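Local coordinates for protein glutamate--cysteine ligase GshA (Methylobacillus flagellatus KT, PDB 3K1T) that probably acts as a ligase that joins glutamate to cysteine through the gamma-carboxylate, at residues 212-216 with 233-237. Sequence-based numbering, arbitrary orientation.
Sequences FTAYD and LNPYF
The first turns of helix 210-226 face the loop that follows the helix and leads into strand 237-241, an outermost strand, within this chain, of a four-stranded antiparallel sheet, with Phe-212 near Phe-237 (CA atoms 7.7 Å apart) and Asp-216 near Asn-234. In this helix-loop-strand connection, side chains and two waters tie the helix to the loop, without direct bonds from backbone to backbone. At the end of the segment away from the strand, Tyr-215 OH donates to the backbone O of Leu-233 at 2.8 Å, tilted 29° from the carbonyl plane. With CG anti to the backbone N (chi1 -174°), the phenol reaches across to the loop, while its ring packs against Val-408 and Leu-411 of helix 398-421. A long side chain with a polar end suits this buried site, and a phenylalanine here would probably keep much of the packing but leave the carbonyl of Leu-233 without its hydroxyl partner. Asn-234 suits its place because its amide, almost perpendicular to the tyrosine ring, both donates and accepts. ND2 donates to OD1 of Asp-216 at 2.8 Å, nearly straight at 164°, on the anti side and clearly out of the carboxylate plane, and a water bridges OD1 of Asn-234 and the helix carbonyl of Phe-212, within hydrogen-bonding distance of both. A second water donates to OD1 of Asp-216 and to O of Pro-235; a carboxylate oxygen can take two donors at once, and this one ties both side chain and backbone of the loop to the helix. Phe-237 supplies a flat apolar surface where the strand begins: CB of Phe-212 sits over the centre of its ring, 3.5 Å from the centroid, in a CH-pi contact. At that ring's edge, near its plane, OD2 of Asp-216 comes within 3.3 Å of CE1 of Phe-237.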
loop_
_atom_site.group_PDB
_atom_site.type_symbol
_atom_site.label_atom_id
_atom_site.label_comp_id
_atom_site.label_asym_id
_atom_site.label_seq_id
_atom_site.Cartn_x
_atom_site.Cartn_y
_atom_site.Cartn_z
ATOM N N PHE A 212 6.275 -18.628 21.774
ATOM C CA PHE A 212 7.440 -19.344 21.219
ATOM C C PHE A 212 6.994 -20.630 20.531
ATOM O O PHE A 212 7.523 -20.981 19.501
ATOM C CB PHE A 212 8.479 -19.603 22.313
ATOM C CG PHE A 212 8.919 -18.328 23.014
ATOM C CD1 PHE A 212 9.859 -17.497 22.453
ATOM C CD2 PHE A 212 8.274 -17.888 24.166
ATOM C CE1 PHE A 212 10.256 -16.289 23.079
ATOM C CE2 PHE A 212 8.648 -16.664 24.789
ATOM C CZ PHE A 212 9.665 -15.884 24.226
ATOM N N THR A 213 5.999 -21.306 21.092
ATOM C CA THR A 213 5.404 -22.492 20.488
ATOM C C THR A 213 4.734 -22.148 19.151
ATOM O O THR A 213 4.823 -22.892 18.177
ATOM C CB THR A 213 4.362 -23.133 21.451
ATOM O OG1 THR A 213 4.988 -23.428 22.708
ATOM C CG2 THR A 213 3.782 -24.411 20.862
ATOM N N ALA A 214 4.047 -21.008 19.105
ATOM C CA ALA A 214 3.349 -20.611 17.886
ATOM C C ALA A 214 4.373 -20.328 16.762
ATOM O O ALA A 214 4.180 -20.752 15.635
ATOM C CB ALA A 214 2.414 -19.370 18.119
ATOM N N TYR A 215 5.482 -19.671 17.096
ATOM C CA TYR A 215 6.535 -19.417 16.119
ATOM C C TYR A 215 7.205 -20.741 15.667
ATOM O O TYR A 215 7.415 -20.941 14.482
ATOM C CB TYR A 215 7.545 -18.394 16.642
ATOM C CG TYR A 215 8.573 -18.008 15.598
ATOM C CD1 TYR A 215 8.196 -17.302 14.457
ATOM C CD2 TYR A 215 9.904 -18.356 15.742
ATOM C CE1 TYR A 215 9.127 -16.952 13.483
ATOM C CE2 TYR A 215 10.856 -18.015 14.772
ATOM C CZ TYR A 215 10.460 -17.299 13.648
ATOM O OH TYR A 215 11.388 -16.978 12.676
ATOM N N ASP A 216 7.443 -21.682 16.591
ATOM C CA ASP A 216 7.882 -23.015 16.205
ATOM C C ASP A 216 6.993 -23.640 15.136
ATOM O O ASP A 216 7.489 -24.179 14.149
ATOM C CB ASP A 216 7.890 -23.998 17.394
ATOM C CG ASP A 216 9.042 -23.813 18.353
ATOM O OD1 ASP A 216 9.955 -22.993 18.131
ATOM O OD2 ASP A 216 9.051 -24.590 19.364
ATOM N N LEU A 233 16.378 -19.793 11.586
ATOM C CA LEU A 233 15.316 -18.815 11.754
ATOM C C LEU A 233 14.741 -18.778 13.178
ATOM O O LEU A 233 13.883 -17.961 13.467
ATOM C CB LEU A 233 14.162 -19.181 10.820
ATOM C CG LEU A 233 14.359 -19.129 9.318
ATOM C CD1 LEU A 233 13.181 -19.787 8.598
ATOM C CD2 LEU A 233 14.528 -17.660 8.916
ATOM N N ASN A 234 15.145 -19.697 14.055
ATOM C CA ASN A 234 14.384 -19.939 15.275
ATOM C C ASN A 234 15.274 -20.289 16.474
ATOM O O ASN A 234 15.957 -21.299 16.448
ATOM C CB ASN A 234 13.387 -21.072 15.003
ATOM C CG ASN A 234 12.335 -21.218 16.102
ATOM O OD1 ASN A 234 12.252 -20.395 17.030
ATOM N ND2 ASN A 234 11.551 -22.265 16.005
ATOM N N PRO A 235 15.244 -19.472 17.542
ATOM C CA PRO A 235 16.039 -19.882 18.722
ATOM C C PRO A 235 15.402 -21.077 19.445
ATOM O O PRO A 235 14.165 -21.159 19.537
ATOM C CB PRO A 235 16.000 -18.633 19.633
ATOM C CG PRO A 235 15.465 -17.508 18.768
ATOM C CD PRO A 235 14.554 -18.194 17.774
ATOM N N TYR A 236 16.225 -21.976 19.987
ATOM C CA TYR A 236 15.711 -23.033 20.858
ATOM C C TYR A 236 15.142 -22.386 22.116
ATOM O O TYR A 236 15.566 -21.295 22.533
ATOM C CB TYR A 236 16.840 -23.985 21.281
ATOM C CG TYR A 236 17.400 -24.885 20.202
ATOM C CD1 TYR A 236 16.562 -25.657 19.402
ATOM C CD2 TYR A 236 18.779 -24.978 20.001
ATOM C CE1 TYR A 236 17.086 -26.518 18.434
ATOM C CE2 TYR A 236 19.308 -25.828 19.075
ATOM C CZ TYR A 236 18.468 -26.604 18.290
ATOM O OH TYR A 236 19.001 -27.451 17.351
ATOM N N PHE A 237 14.199 -23.065 22.746
ATOM C CA PHE A 237 13.737 -22.632 24.070
ATOM C C PHE A 237 13.261 -23.802 24.945
ATOM O O PHE A 237 13.030 -24.920 24.481
ATOM C CB PHE A 237 12.652 -21.544 23.953
ATOM C CG PHE A 237 11.270 -22.074 23.684
ATOM C CD1 PHE A 237 10.898 -22.467 22.413
ATOM C CD2 PHE A 237 10.344 -22.196 24.716
ATOM C CE1 PHE A 237 9.629 -23.000 22.156
ATOM C CE2 PHE A 237 9.067 -22.735 24.460
ATOM C CZ PHE A 237 8.722 -23.136 23.184
HETATM O O HOH W 1 10.279 -19.935 18.942
HETATM O O HOH W 2 12.416 -23.279 19.174
#